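AgaA (Rhizobium radiobacter, PDB 6HLX) binds the opine agropinic acid as a periplasmic substrate-binding protein that probably delivers it to an ABC transporter for import. Local coordinates at residues Pro255-Arg258 with Gln259-Tyr263. Sequence-based numbering, arbitrary orientation.
Sequences PEVR and QAIAY
Pro255 to Arg258 and Gln259 to Ala262 are joined by four successive i to i+4 backbone hydrogen bonds, a local contact between adjoining turns at the N-terminal end of helix 255-264. Gln259 N donates to Pro255 O at 2.9 Å, with an N-H...O angle of 164°. Ala260 N reaches Glu256 O at the same length, 2.9 Å, but approaches from above the carbonyl plane, 38° out of it, and the bond is the most bent of the four. Ile261 N to Val257 O and Ala262 N to Arg258 O continue the alpha-helical pattern. Proline, which has no N-H to give, suits this first turn, where its carbonyl can still accept.

One apolar side-chain pair keeps the one-turn spacing: CG1 of Val257 and CD1 of Ile261 meet at 4.4 Å, a loose touch. Ile261 sets CG1 beside its own backbone N (chi1 -69°), which carries that branch back over the preceding turn, 3.5 Å from Val257 O. CG of Gln259 lies 3.3 Å from Pro255 O, and the amide beyond it leaves for Tyr301 OH. The guanidinium of Arg258, its chain bent at chi3, turns back toward the start of the helix, so that Pro255 N sits 4.0 Å above the plane of the guanidinium, displaced from its middle. There NH2 and NH1 are held by the carbonyls of Phe252 and Leu443.

Around the helix the contacts divide: Ile261 packs on Leu243 and Phe245 of strand 240-245, whereas Glu256, Ala260 and Tyr263 lie against helix 306-315, and a salt bridge from Glu256 to Lys315 adds a polar tie to that second helix.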
loop_
_atom_site.group_PDB
_atom_site.type_symbol
_atom_site.label_atom_id
_atom_site.label_comp_id
_atom_site.label_asym_id
_atom_site.label_seq_id
_atom_site.Cartn_x
_atom_site.Cartn_y
_atom_site.Cartn_z
ATOM N N PRO A 255 -1.499 24.678 9.004
ATOM C CA PRO A 255 -2.567 24.356 8.032
ATOM C C PRO A 255 -2.655 25.337 6.849
ATOM O O PRO A 255 -2.948 24.897 5.737
ATOM C CB PRO A 255 -3.839 24.387 8.895
ATOM C CG PRO A 255 -3.348 23.977 10.262
ATOM C CD PRO A 255 -2.041 24.732 10.382
ATOM N N GLU A 256 -2.406 26.652 7.078
ATOM C CA GLU A 256 -2.459 27.650 5.999
ATOM C C GLU A 256 -1.401 27.411 4.915
ATOM O O GLU A 256 -1.654 27.708 3.743
ATOM C CB GLU A 256 -2.359 29.076 6.553
ATOM C CG GLU A 256 -3.584 29.516 7.342
ATOM C CD GLU A 256 -3.454 30.836 8.080
ATOM O OE1 GLU A 256 -4.500 31.476 8.327
ATOM O OE2 GLU A 256 -2.314 31.231 8.418
ATOM N N VAL A 257 -0.223 26.869 5.296
ATOM C CA VAL A 257 0.848 26.567 4.326
ATOM C C VAL A 257 0.451 25.326 3.506
ATOM O O VAL A 257 0.622 25.302 2.276
ATOM C CB VAL A 257 2.249 26.408 4.991
ATOM C CG1 VAL A 257 3.289 25.820 4.026
ATOM C CG2 VAL A 257 2.741 27.740 5.572
ATOM N N ARG A 258 -0.069 24.293 4.191
ATOM C CA ARG A 258 -0.467 23.063 3.506
ATOM C C ARG A 258 -1.621 23.365 2.540
ATOM O O ARG A 258 -1.565 22.944 1.386
ATOM C CB ARG A 258 -0.813 21.959 4.522
ATOM C CG ARG A 258 0.359 21.697 5.493
ATOM C CD ARG A 258 0.123 20.466 6.347
ATOM N NE ARG A 258 -0.975 20.640 7.301
ATOM C CZ ARG A 258 -0.838 20.647 8.621
ATOM N NH1 ARG A 258 -1.905 20.736 9.400
ATOM N NH2 ARG A 258 0.371 20.585 9.172
ATOM N N GLN A 259 -2.598 24.195 2.978
ATOM C CA GLN A 259 -3.710 24.636 2.119
ATOM C C GLN A 259 -3.194 25.488 0.965
ATOM O O GLN A 259 -3.676 25.310 -0.154
ATOM C CB GLN A 259 -4.783 25.417 2.905
ATOM C CG GLN A 259 -5.605 24.551 3.865
ATOM C CD GLN A 259 -7.051 25.011 3.981
ATOM O OE1 GLN A 259 -7.490 25.949 3.330
ATOM N NE2 GLN A 259 -7.840 24.333 4.781
ATOM N N ALA A 260 -2.204 26.406 1.207
ATOM C CA ALA A 260 -1.630 27.219 0.114
ATOM C C ALA A 260 -1.120 26.310 -1.014
ATOM O O ALA A 260 -1.404 26.569 -2.176
ATOM C CB ALA A 260 -0.495 28.106 0.620
ATOM N N ILE A 261 -0.420 25.223 -0.659
ATOM C CA ILE A 261 0.083 24.236 -1.625
ATOM C C ILE A 261 -1.074 23.560 -2.388
ATOM O O ILE A 261 -0.992 23.432 -3.607
ATOM C CB ILE A 261 1.032 23.252 -0.933
ATOM C CG1 ILE A 261 2.330 24.007 -0.551
ATOM C CG2 ILE A 261 1.335 22.062 -1.850
ATOM C CD1 ILE A 261 3.238 23.268 0.386
ATOM N N ALA A 262 -2.166 23.201 -1.677
ATOM C CA ALA A 262 -3.367 22.616 -2.300
ATOM C C ALA A 262 -4.002 23.604 -3.315
ATOM O O ALA A 262 -4.505 23.167 -4.348
ATOM C CB ALA A 262 -4.379 22.245 -1.233
ATOM N N TYR A 263 -3.948 24.928 -3.038
ATOM C CA TYR A 263 -4.510 25.942 -3.957
ATOM C C TYR A 263 -3.558 26.284 -5.112
ATOM O O TYR A 263 -4.009 26.771 -6.162
ATOM C CB TYR A 263 -4.857 27.250 -3.183
ATOM C CG TYR A 263 -6.166 27.193 -2.422
ATOM C CD1 TYR A 263 -7.389 27.246 -3.089
ATOM C CD2 TYR A 263 -6.184 27.129 -1.031
ATOM C CE1 TYR A 263 -8.597 27.222 -2.390
ATOM C CE2 TYR A 263 -7.390 27.107 -0.320
ATOM C CZ TYR A 263 -8.592 27.145 -1.008
ATOM O OH TYR A 263 -9.782 27.101 -0.329
#